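Local structure of tubulin-like protein CetZ (Methanosaeta thermophila, 3ZID) at residues 5-10 and 44-49; 12-17 and 53-58; 16-21 and 59-64. The protein binds GTP and probably hydrolyses it, and as a tubulin/FtsZ-family cytoskeletal protein is thought to help control archaeal cell shape. One frame throughout, in Å; residues are numbered along the deposited sequence.

Interaction 1 of 3, residues 5-10 and 44-49. With GDP (guanosine-5'-diphosphate), chain C.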
loop_
_atom_site.group_PDB
_atom_site.type_symbol
_atom_site.label_atom_id
_atom_site.label_comp_id
_atom_site.label_asym_id
_atom_site.label_seq_id
_atom_site.Cartn_x
_atom_site.Cartn_y
_atom_site.Cartn_z
ATOM N N LEU A 5 -3.799 -13.325 7.340
ATOM C CA LEU A 5 -4.940 -13.036 6.490
ATOM C C LEU A 5 -4.544 -11.931 5.534
ATOM O O LEU A 5 -4.004 -10.901 5.953
ATOM C CB LEU A 5 -6.142 -12.603 7.345
ATOM C CG LEU A 5 -7.399 -12.170 6.579
ATOM C CD1 LEU A 5 -7.951 -13.322 5.748
ATOM C CD2 LEU A 5 -8.474 -11.649 7.536
ATOM N N MET A 6 -4.786 -12.133 4.244
ATOM C CA MET A 6 -4.576 -11.056 3.271
ATOM C C MET A 6 -5.879 -10.709 2.574
ATOM O O MET A 6 -6.547 -11.596 2.040
ATOM C CB MET A 6 -3.502 -11.423 2.270
ATOM C CG MET A 6 -2.200 -11.801 2.976
ATOM S SD MET A 6 -0.856 -12.142 1.848
ATOM C CE MET A 6 -0.357 -10.492 1.384
ATOM N N LEU A 7 -6.247 -9.431 2.637
ATOM C CA LEU A 7 -7.512 -8.918 2.094
ATOM C C LEU A 7 -7.217 -7.924 0.989
ATOM O O LEU A 7 -6.644 -6.863 1.252
ATOM C CB LEU A 7 -8.275 -8.183 3.190
ATOM C CG LEU A 7 -8.591 -9.023 4.416
ATOM C CD1 LEU A 7 -9.274 -8.188 5.490
ATOM C CD2 LEU A 7 -9.465 -10.187 3.999
ATOM N N GLY A 8 -7.597 -8.251 -0.242
ATOM C CA GLY A 8 -7.367 -7.352 -1.357
ATOM C C GLY A 8 -8.684 -6.660 -1.689
ATOM O O GLY A 8 -9.602 -7.294 -2.178
ATOM N N VAL A 9 -8.768 -5.359 -1.425
ATOM C CA VAL A 9 -10.048 -4.635 -1.474
ATOM C C VAL A 9 -10.080 -3.651 -2.634
ATOM O O VAL A 9 -9.182 -2.820 -2.789
ATOM C CB VAL A 9 -10.269 -3.886 -0.155
ATOM C CG1 VAL A 9 -11.652 -3.248 -0.089
ATOM C CG2 VAL A 9 -10.039 -4.846 1.017
ATOM N N GLY A 10 -11.105 -3.757 -3.471
ATOM C CA GLY A 10 -11.177 -2.911 -4.654
ATOM C C GLY A 10 -10.346 -3.512 -5.772
ATOM O O GLY A 10 -9.657 -4.514 -5.567
ATOM N N GLU A 44 -4.413 -17.047 4.414
ATOM C CA GLU A 44 -5.714 -16.932 3.767
ATOM C C GLU A 44 -5.811 -15.643 2.965
ATOM O O GLU A 44 -5.297 -14.601 3.362
ATOM C CB GLU A 44 -6.834 -16.976 4.810
ATOM C CG GLU A 44 -6.851 -18.253 5.636
ATOM C CD GLU A 44 -7.579 -19.395 4.956
ATOM O OE1 GLU A 44 -8.027 -19.228 3.808
ATOM O OE2 GLU A 44 -7.683 -20.475 5.565
ATOM N N THR A 45 -6.457 -15.728 1.814
ATOM C CA THR A 45 -6.589 -14.586 0.952
ATOM C C THR A 45 -8.041 -14.415 0.577
ATOM O O THR A 45 -8.703 -15.379 0.199
ATOM C CB THR A 45 -5.749 -14.753 -0.324
ATOM O OG1 THR A 45 -6.226 -15.876 -1.072
ATOM C CG2 THR A 45 -4.286 -14.970 0.030
ATOM N N ILE A 46 -8.540 -13.189 0.696
ATOM C CA ILE A 46 -9.874 -12.869 0.208
ATOM C C ILE A 46 -9.804 -11.618 -0.631
ATOM O O ILE A 46 -9.307 -10.599 -0.177
ATOM C CB ILE A 46 -10.880 -12.637 1.333
ATOM C CG1 ILE A 46 -10.870 -13.815 2.300
ATOM C CG2 ILE A 46 -12.299 -12.466 0.756
ATOM C CD1 ILE A 46 -11.711 -13.557 3.519
ATOM N N ALA A 47 -10.257 -11.724 -1.875
ATOM C CA ALA A 47 -10.398 -10.574 -2.740
ATOM C C ALA A 47 -11.814 -10.028 -2.573
ATOM O O ALA A 47 -12.789 -10.722 -2.834
ATOM C CB ALA A 47 -10.156 -10.971 -4.164
ATOM N N ILE A 48 -11.927 -8.779 -2.146
ATOM C CA ILE A 48 -13.236 -8.183 -1.908
ATOM C C ILE A 48 -13.464 -7.051 -2.916
ATOM O O ILE A 48 -12.578 -6.218 -3.143
ATOM C CB ILE A 48 -13.332 -7.683 -0.447
ATOM C CG1 ILE A 48 -12.919 -8.813 0.508
ATOM C CG2 ILE A 48 -14.748 -7.177 -0.135
ATOM C CD1 ILE A 48 -12.779 -8.430 1.965
ATOM N N ASN A 49 -14.649 -7.035 -3.527
ATOM C CA ASN A 49 -15.006 -6.010 -4.505
ATOM C C ASN A 49 -16.516 -5.845 -4.679
ATOM O O ASN A 49 -17.282 -6.783 -4.481
ATOM C CB ASN A 49 -14.378 -6.330 -5.864
ATOM C CG ASN A 49 -14.004 -5.087 -6.646
ATOM O OD1 ASN A 49 -14.708 -4.068 -6.608
ATOM N ND2 ASN A 49 -12.873 -5.150 -7.344
HETATM P PB GDP C . -11.777 0.804 -6.589
HETATM O O1B GDP C . -11.223 0.654 -5.183
HETATM O O2B GDP C . -12.020 -0.564 -7.197
HETATM O O3B GDP C . -13.076 1.588 -6.507
HETATM O O3A GDP C . -10.761 1.670 -7.478
HETATM P PA GDP C . -9.275 1.181 -7.838
HETATM O O1A GDP C . -9.174 0.811 -9.277
HETATM O O2A GDP C . -8.758 0.091 -6.925
HETATM O "O5'" GDP C . -8.484 2.520 -7.504
HETATM C "C5'" GDP C . -7.915 3.266 -8.569
HETATM C "C4'" GDP C . -6.480 3.598 -8.184
HETATM O "O4'" GDP C . -5.752 2.371 -8.101
HETATM C "C3'" GDP C . -5.854 4.414 -9.281
HETATM O "O3'" GDP C . -4.823 5.188 -8.672
HETATM C "C2'" GDP C . -5.266 3.357 -10.174
HETATM O "O2'" GDP C . -4.151 3.892 -10.880
HETATM C "C1'" GDP C . -4.806 2.317 -9.173
HETATM N N9 GDP C . -4.844 0.933 -9.648
HETATM C C8 GDP C . -5.888 0.284 -10.199
HETATM N N7 GDP C . -5.562 -1.007 -10.450
HETATM C C5 GDP C . -4.285 -1.177 -10.048
HETATM C C6 GDP C . -3.330 -2.287 -10.004
HETATM O O6 GDP C . -3.642 -3.398 -10.452
HETATM N N1 GDP C . -2.122 -2.055 -9.493
HETATM C C2 GDP C . -1.756 -0.856 -9.020
HETATM N N2 GDP C . -0.505 -0.717 -8.532
HETATM N N3 GDP C . -2.572 0.226 -9.016
HETATM C C4 GDP C . -3.826 0.104 -9.504
#
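Five main-chain hydrogen bonds tie strand 5-9, with G10 at its end, to strand 44-49, in parallel register from L5 beside E44 to V9 beside I48. The series starts with M6 N to E44 O, 2.7 Å long and nearly straight at 167°. I46 N to M6 O, G8 N to I46 O and I48 N to G8 O follow, and G10 N to I48 O (2.9 Å) closes it. Carbonyls also receive CA-H groups, T45 CA lying 3.2 Å from M6 O.

On one face of the sheet L5, L7 and V9 sit beside E44, I46 and I48. L7 and I46 run side by side, L7 CD2 lying 3.9 Å from I46 CB. L5, with CG anti to its backbone N, brings CD1 obliquely to within 3.9 Å of E44 CB. At the far end the amide of N49 reaches the backbone of G10, with ND2 3.4 Å from G10 C. At the positive phi of G10 (83°) a side chain would jam against the preceding carbonyl and clash with GDP O1B; the bare CA comes within 3.6 Å of GDP O2B.

In the next shell, helices 79-98 and 117-131 pack on the leucine and valine face. Helix 10-30 lies over the other, where L17 meets M6 and T45. N14 of that helix hydrogen-bonds N49, while E44 is salt-bridged to R42 and R100. Adjacent parallel strands, one of them running straight into a glycine turn at the nucleotide phosphates, form part of the central parallel sheet of the Rossmann-like GTPase domain of the tubulin/FtsZ family.

Interaction 2 of 3, residues 12-17 and 53-58. With GDP (guanosine-5'-diphosphate), chain C.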
loop_
_atom_site.group_PDB
_atom_site.type_symbol
_atom_site.label_atom_id
_atom_site.label_comp_id
_atom_site.label_asym_id
_atom_site.label_seq_id
_atom_site.Cartn_x
_atom_site.Cartn_y
_atom_site.Cartn_z
ATOM N N CYS A 12 -7.529 -2.556 -7.435
ATOM C CA CYS A 12 -6.092 -2.566 -7.205
ATOM C C CYS A 12 -5.737 -3.621 -6.146
ATOM O O CYS A 12 -4.883 -4.475 -6.380
ATOM C CB CYS A 12 -5.610 -1.179 -6.798
ATOM S SG CYS A 12 -3.893 -1.105 -6.287
ATOM N N GLY A 13 -6.421 -3.569 -5.006
ATOM C CA GLY A 13 -6.247 -4.555 -3.959
ATOM C C GLY A 13 -6.475 -5.973 -4.475
ATOM O O GLY A 13 -5.699 -6.860 -4.158
ATOM N N ASN A 14 -7.523 -6.188 -5.267
ATOM C CA ASN A 14 -7.766 -7.507 -5.872
ATOM C C ASN A 14 -6.577 -8.001 -6.714
ATOM O O ASN A 14 -6.156 -9.163 -6.617
ATOM C CB ASN A 14 -8.963 -7.492 -6.827
ATOM C CG ASN A 14 -10.311 -7.326 -6.139
ATOM O OD1 ASN A 14 -11.317 -7.157 -6.831
ATOM N ND2 ASN A 14 -10.346 -7.335 -4.804
ATOM N N ARG A 15 -6.071 -7.124 -7.574
ATOM C CA ARG A 15 -5.013 -7.501 -8.491
ATOM C C ARG A 15 -3.703 -7.768 -7.757
ATOM O O ARG A 15 -2.937 -8.633 -8.148
ATOM C CB ARG A 15 -4.833 -6.458 -9.585
ATOM C CG ARG A 15 -5.892 -6.501 -10.694
ATOM C CD ARG A 15 -5.684 -5.292 -11.576
ATOM N NE ARG A 15 -6.638 -5.141 -12.650
ATOM C CZ ARG A 15 -6.910 -3.972 -13.218
ATOM N NH1 ARG A 15 -6.299 -2.872 -12.789
ATOM N NH2 ARG A 15 -7.797 -3.905 -14.200
ATOM N N ILE A 16 -3.445 -7.035 -6.685
ATOM C CA ILE A 16 -2.256 -7.314 -5.894
ATOM C C ILE A 16 -2.387 -8.666 -5.201
ATOM O O ILE A 16 -1.456 -9.447 -5.187
ATOM C CB ILE A 16 -1.981 -6.215 -4.872
ATOM C CG1 ILE A 16 -1.543 -4.948 -5.601
ATOM C CG2 ILE A 16 -0.873 -6.650 -3.903
ATOM C CD1 ILE A 16 -1.490 -3.716 -4.698
ATOM N N LEU A 17 -3.561 -8.949 -4.663
ATOM C CA LEU A 17 -3.793 -10.223 -4.025
ATOM C C LEU A 17 -3.600 -11.387 -5.002
ATOM O O LEU A 17 -3.028 -12.424 -4.648
ATOM C CB LEU A 17 -5.196 -10.273 -3.436
ATOM C CG LEU A 17 -5.439 -11.532 -2.610
ATOM C CD1 LEU A 17 -4.332 -11.685 -1.562
ATOM C CD2 LEU A 17 -6.746 -11.440 -1.907
ATOM N N ASN A 53 -17.189 -7.838 -12.273
ATOM C CA ASN A 53 -16.247 -7.958 -13.400
ATOM C C ASN A 53 -14.794 -8.049 -12.946
ATOM O O ASN A 53 -14.020 -8.814 -13.505
ATOM C CB ASN A 53 -16.398 -6.815 -14.410
ATOM C CG ASN A 53 -17.555 -7.029 -15.360
ATOM O OD1 ASN A 53 -18.007 -8.158 -15.558
ATOM N ND2 ASN A 53 -18.033 -5.949 -15.963
ATOM N N ASP A 54 -14.428 -7.238 -11.955
ATOM C CA ASP A 54 -13.079 -7.262 -11.402
ATOM C C ASP A 54 -12.739 -8.625 -10.813
ATOM O O ASP A 54 -11.650 -9.136 -11.037
ATOM C CB ASP A 54 -12.898 -6.196 -10.319
ATOM C CG ASP A 54 -13.167 -4.789 -10.817
ATOM O OD1 ASP A 54 -13.424 -4.620 -12.023
ATOM O OD2 ASP A 54 -13.115 -3.852 -9.991
ATOM N N LEU A 55 -13.665 -9.196 -10.045
ATOM C CA LEU A 55 -13.433 -10.495 -9.421
ATOM C C LEU A 55 -13.351 -11.589 -10.473
ATOM O O LEU A 55 -12.586 -12.541 -10.333
ATOM C CB LEU A 55 -14.525 -10.810 -8.407
ATOM C CG LEU A 55 -14.628 -9.852 -7.220
ATOM C CD1 LEU A 55 -15.966 -10.044 -6.518
ATOM C CD2 LEU A 55 -13.479 -10.079 -6.239
ATOM N N LYS A 56 -14.114 -11.419 -11.549
ATOM C CA LYS A 56 -14.111 -12.381 -12.647
ATOM C C LYS A 56 -12.762 -12.433 -13.348
ATOM O O LYS A 56 -12.308 -13.501 -13.750
ATOM C CB LYS A 56 -15.210 -12.055 -13.650
ATOM C CG LYS A 56 -16.589 -12.503 -13.204
ATOM C CD LYS A 56 -17.679 -11.906 -14.088
ATOM C CE LYS A 56 -17.477 -12.244 -15.557
ATOM N NZ LYS A 56 -18.622 -11.761 -16.398
ATOM N N GLU A 57 -12.132 -11.273 -13.503
ATOM C CA GLU A 57 -10.847 -11.177 -14.184
ATOM C C GLU A 57 -9.673 -11.732 -13.376
ATOM O O GLU A 57 -8.569 -11.824 -13.892
ATOM C CB GLU A 57 -10.549 -9.726 -14.576
ATOM C CG GLU A 57 -11.536 -9.097 -15.550
ATOM C CD GLU A 57 -11.478 -7.570 -15.534
ATOM O OE1 GLU A 57 -10.365 -7.006 -15.644
ATOM O OE2 GLU A 57 -12.547 -6.931 -15.398
ATOM N N LEU A 58 -9.892 -12.082 -12.114
ATOM C CA LEU A 58 -8.816 -12.657 -11.317
ATOM C C LEU A 58 -8.517 -14.047 -11.856
ATOM O O LEU A 58 -9.417 -14.738 -12.324
ATOM C CB LEU A 58 -9.184 -12.688 -9.831
ATOM C CG LEU A 58 -9.453 -11.315 -9.192
ATOM C CD1 LEU A 58 -9.714 -11.435 -7.698
ATOM C CD2 LEU A 58 -8.310 -10.321 -9.460
HETATM P PB GDP C . -11.777 0.804 -6.589
HETATM O O1B GDP C . -11.223 0.654 -5.183
HETATM O O2B GDP C . -12.020 -0.564 -7.197
HETATM O O3B GDP C . -13.076 1.588 -6.507
HETATM O O3A GDP C . -10.761 1.670 -7.478
HETATM P PA GDP C . -9.275 1.181 -7.838
HETATM O O1A GDP C . -9.174 0.811 -9.277
HETATM O O2A GDP C . -8.758 0.091 -6.925
HETATM O "O5'" GDP C . -8.484 2.520 -7.504
HETATM C "C5'" GDP C . -7.915 3.266 -8.569
HETATM C "C4'" GDP C . -6.480 3.598 -8.184
HETATM O "O4'" GDP C . -5.752 2.371 -8.101
HETATM C "C3'" GDP C . -5.854 4.414 -9.281
HETATM O "O3'" GDP C . -4.823 5.188 -8.672
HETATM C "C2'" GDP C . -5.266 3.357 -10.174
HETATM O "O2'" GDP C . -4.151 3.892 -10.880
HETATM C "C1'" GDP C . -4.806 2.317 -9.173
HETATM N N9 GDP C . -4.844 0.933 -9.648
HETATM C C8 GDP C . -5.888 0.284 -10.199
HETATM N N7 GDP C . -5.562 -1.007 -10.450
HETATM C C5 GDP C . -4.285 -1.177 -10.048
HETATM C C6 GDP C . -3.330 -2.287 -10.004
HETATM O O6 GDP C . -3.642 -3.398 -10.452
HETATM N N1 GDP C . -2.122 -2.055 -9.493
HETATM C C2 GDP C . -1.756 -0.856 -9.020
HETATM N N2 GDP C . -0.505 -0.717 -8.532
HETATM N N3 GDP C . -2.572 0.226 -9.016
HETATM C C4 GDP C . -3.826 0.104 -9.504
HETATM O O HOH W 1 -7.590 -7.077 -14.363
#
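The side-chain amide of N14 is gripped by three hydrogen bonds. Its ND2 donates to the carbonyl of I48 and, weakly, to that of G8, while OD1 accepts from N49 ND2. With CG beside the backbone N (chi1 -70°), the side chain leaves helix 10-30 on the side of 53-58, where no hydrogen bond joins the segments and OD1 meets carbon, 3.7 Å from L55 CD2 and 3.9 Å from D54 CB. The amide and the D54 carboxylate are turned 76° apart. L58 fills in alongside, its CD2 resting 3.8 Å from N14 O and also against N14 CB.

R15 stretches along the guanine edge of GDP, extended from CG to NE. Its CD comes 3.0 Å from GDP O6, and NH1 lies 3.1 Å from GDP N7, which sits at the edge of the guanidinium. A water bridges to E57, accepting from R15 NE at 2.8 Å and donating to E57 OE1. The two charges stay beyond salt-bridge range, though the carboxylate may still temper the positive charge beside the base.

At the start of the helix C12 N donates to GDP O2A over 3.0 Å, while SG, anti to the backbone N, turns to the base and meets GDP N3 at 3.3 Å. C12, N14 and R15 belong to the GTP-binding segment after the first strand, the nucleotide-binding turn and helix of the tubulin/FtsZ GTPase fold.

Interaction 3 of 3, residues 16-21 and 59-64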
loop_
_atom_site.group_PDB
_atom_site.type_symbol
_atom_site.label_atom_id
_atom_site.label_comp_id
_atom_site.label_asym_id
_atom_site.label_seq_id
_atom_site.Cartn_x
_atom_site.Cartn_y
_atom_site.Cartn_z
ATOM N N ILE A 16 -3.445 -7.035 -6.685
ATOM C CA ILE A 16 -2.256 -7.314 -5.894
ATOM C C ILE A 16 -2.387 -8.666 -5.201
ATOM O O ILE A 16 -1.456 -9.447 -5.187
ATOM C CB ILE A 16 -1.981 -6.215 -4.872
ATOM C CG1 ILE A 16 -1.543 -4.948 -5.601
ATOM C CG2 ILE A 16 -0.873 -6.650 -3.903
ATOM C CD1 ILE A 16 -1.490 -3.716 -4.698
ATOM N N LEU A 17 -3.561 -8.949 -4.663
ATOM C CA LEU A 17 -3.793 -10.223 -4.025
ATOM C C LEU A 17 -3.600 -11.387 -5.002
ATOM O O LEU A 17 -3.028 -12.424 -4.648
ATOM C CB LEU A 17 -5.196 -10.273 -3.436
ATOM C CG LEU A 17 -5.439 -11.532 -2.610
ATOM C CD1 LEU A 17 -4.332 -11.685 -1.562
ATOM C CD2 LEU A 17 -6.746 -11.440 -1.907
ATOM N N ASP A 18 -4.084 -11.205 -6.225
ATOM C CA ASP A 18 -3.927 -12.191 -7.290
ATOM C C ASP A 18 -2.445 -12.435 -7.604
ATOM O O ASP A 18 -2.030 -13.588 -7.762
ATOM C CB ASP A 18 -4.673 -11.745 -8.539
ATOM C CG ASP A 18 -5.161 -12.911 -9.380
ATOM O OD1 ASP A 18 -5.577 -13.937 -8.798
ATOM O OD2 ASP A 18 -5.143 -12.793 -10.624
ATOM N N ALA A 19 -1.645 -11.370 -7.654
ATOM C CA ALA A 19 -0.194 -11.528 -7.844
ATOM C C ALA A 19 0.442 -12.282 -6.691
ATOM O O ALA A 19 1.400 -13.023 -6.895
ATOM C CB ALA A 19 0.509 -10.178 -8.026
ATOM N N VAL A 20 -0.076 -12.068 -5.482
ATOM C CA VAL A 20 0.396 -12.796 -4.305
ATOM C C VAL A 20 0.113 -14.291 -4.464
ATOM O O VAL A 20 0.990 -15.121 -4.249
ATOM C CB VAL A 20 -0.219 -12.258 -3.000
ATOM C CG1 VAL A 20 -0.022 -13.256 -1.863
ATOM C CG2 VAL A 20 0.397 -10.901 -2.643
ATOM N N ASN A 21 -1.110 -14.623 -4.861
ATOM C CA ASN A 21 -1.496 -16.007 -5.088
ATOM C C ASN A 21 -0.704 -16.638 -6.227
ATOM O O ASN A 21 -0.297 -17.809 -6.147
ATOM C CB ASN A 21 -3.004 -16.110 -5.354
ATOM C CG ASN A 21 -3.826 -15.947 -4.086
ATOM O OD1 ASN A 21 -3.412 -16.375 -3.015
ATOM N ND2 ASN A 21 -4.982 -15.305 -4.198
ATOM N N LYS A 59 -7.257 -14.462 -11.780
ATOM C CA LYS A 59 -6.829 -15.671 -12.486
ATOM C C LYS A 59 -6.142 -16.711 -11.623
ATOM O O LYS A 59 -6.062 -17.857 -12.015
ATOM C CB LYS A 59 -5.879 -15.291 -13.627
ATOM C CG LYS A 59 -6.502 -14.379 -14.672
ATOM C CD LYS A 59 -5.440 -13.759 -15.573
ATOM C CE LYS A 59 -6.061 -12.789 -16.576
ATOM N NZ LYS A 59 -5.051 -12.240 -17.528
ATOM N N PHE A 60 -5.676 -16.325 -10.443
ATOM C CA PHE A 60 -4.932 -17.249 -9.591
ATOM C C PHE A 60 -5.579 -17.336 -8.207
ATOM O O PHE A 60 -5.019 -17.896 -7.263
ATOM C CB PHE A 60 -3.455 -16.826 -9.508
ATOM C CG PHE A 60 -2.779 -16.717 -10.864
ATOM C CD1 PHE A 60 -2.183 -17.819 -11.450
ATOM C CD2 PHE A 60 -2.762 -15.513 -11.558
ATOM C CE1 PHE A 60 -1.573 -17.724 -12.704
ATOM C CE2 PHE A 60 -2.164 -15.415 -12.801
ATOM C CZ PHE A 60 -1.570 -16.523 -13.375
ATOM N N THR A 61 -6.785 -16.796 -8.100
ATOM C CA THR A 61 -7.485 -16.761 -6.823
ATOM C C THR A 61 -8.690 -17.672 -6.899
ATOM O O THR A 61 -9.527 -17.511 -7.775
ATOM C CB THR A 61 -7.944 -15.318 -6.488
ATOM O OG1 THR A 61 -6.798 -14.462 -6.456
ATOM C CG2 THR A 61 -8.636 -15.260 -5.133
ATOM N N ALA A 62 -8.777 -18.609 -5.964
ATOM C CA ALA A 62 -9.896 -19.549 -5.921
ATOM C C ALA A 62 -11.253 -18.849 -5.779
ATOM O O ALA A 62 -11.356 -17.806 -5.137
ATOM C CB ALA A 62 -9.693 -20.547 -4.807
ATOM N N ALA A 63 -12.293 -19.458 -6.347
ATOM C CA ALA A 63 -13.639 -18.883 -6.355
ATOM C C ALA A 63 -14.149 -18.607 -4.947
ATOM O O ALA A 63 -14.839 -17.616 -4.712
ATOM C CB ALA A 63 -14.596 -19.809 -7.079
ATOM N N LYS A 64 -13.780 -19.466 -4.005
ATOM C CA LYS A 64 -14.164 -19.279 -2.614
ATOM C C LYS A 64 -13.517 -18.056 -1.980
ATOM O O LYS A 64 -13.955 -17.588 -0.930
ATOM C CB LYS A 64 -13.797 -20.507 -1.804
ATOM C CG LYS A 64 -12.354 -20.926 -1.971
ATOM C CD LYS A 64 -12.000 -22.042 -0.995
ATOM C CE LYS A 64 -11.675 -21.497 0.393
ATOM N NZ LYS A 64 -10.272 -21.014 0.473
#
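An aspartate on helix 10-30 gathers three donors from the start of the loop that runs from helix 52-56 to strand 66-68. D18, with CG anti to its backbone N (chi1 -151°), accepts from three groups of consecutive residues. K59 N reaches OD2 at 2.9 Å from above the carboxylate plane, whereas F60 N meets the syn lone pair of OD1, also at 2.9 Å. The anti lone pair of OD1 takes the T61 hydroxyl, with OG1 only 2.7 Å away. Three donors on a buried carboxylate are consistent with its being ionised.

One helical turn on, N21 extends the network: its ND2 donates to T61 OG1 at 3.0 Å, with the oxygen close to the amide plane. The T61 hydroxyl thus donates a hydrogen bond to D18 while accepting one from N21, which fixes its rotation. Packing completes the contact. F60 turns the edge of its ring to the carboxylate, CD2 lying 3.7 Å from D18 OD2, and N21 CB rests 3.3 Å from F60 O.

Beyond the loop, T61 O accepts from R66 NE in strand 66-68. Elsewhere on helix 10-30, L17 packs on strand 42-49, while I16, A19 and V20 meet helix 186-210.

Overall arrangement
All three contacts lie within the GTPase domain, their centres 8 to 9 Å apart, and join the first strand-helix unit to the chain that follows it. Strand 3-9, helix 10-30, strand 42-49, helix 52-56 and the loop before strand 66-68 come in that order, so the segments of interaction 1 alternate along the chain with those of interactions 2 and 3. Interactions 2 and 3 follow each other along helix 10-30 and share I16 and L17. N14 links interaction 2 to the strand ends of interaction 1. Helix 10-30 thus joins the nucleotide site to sheet and loop. Interactions 1 and 2 touch GDP, whereas interaction 3 continues the same interface away from the nucleotide.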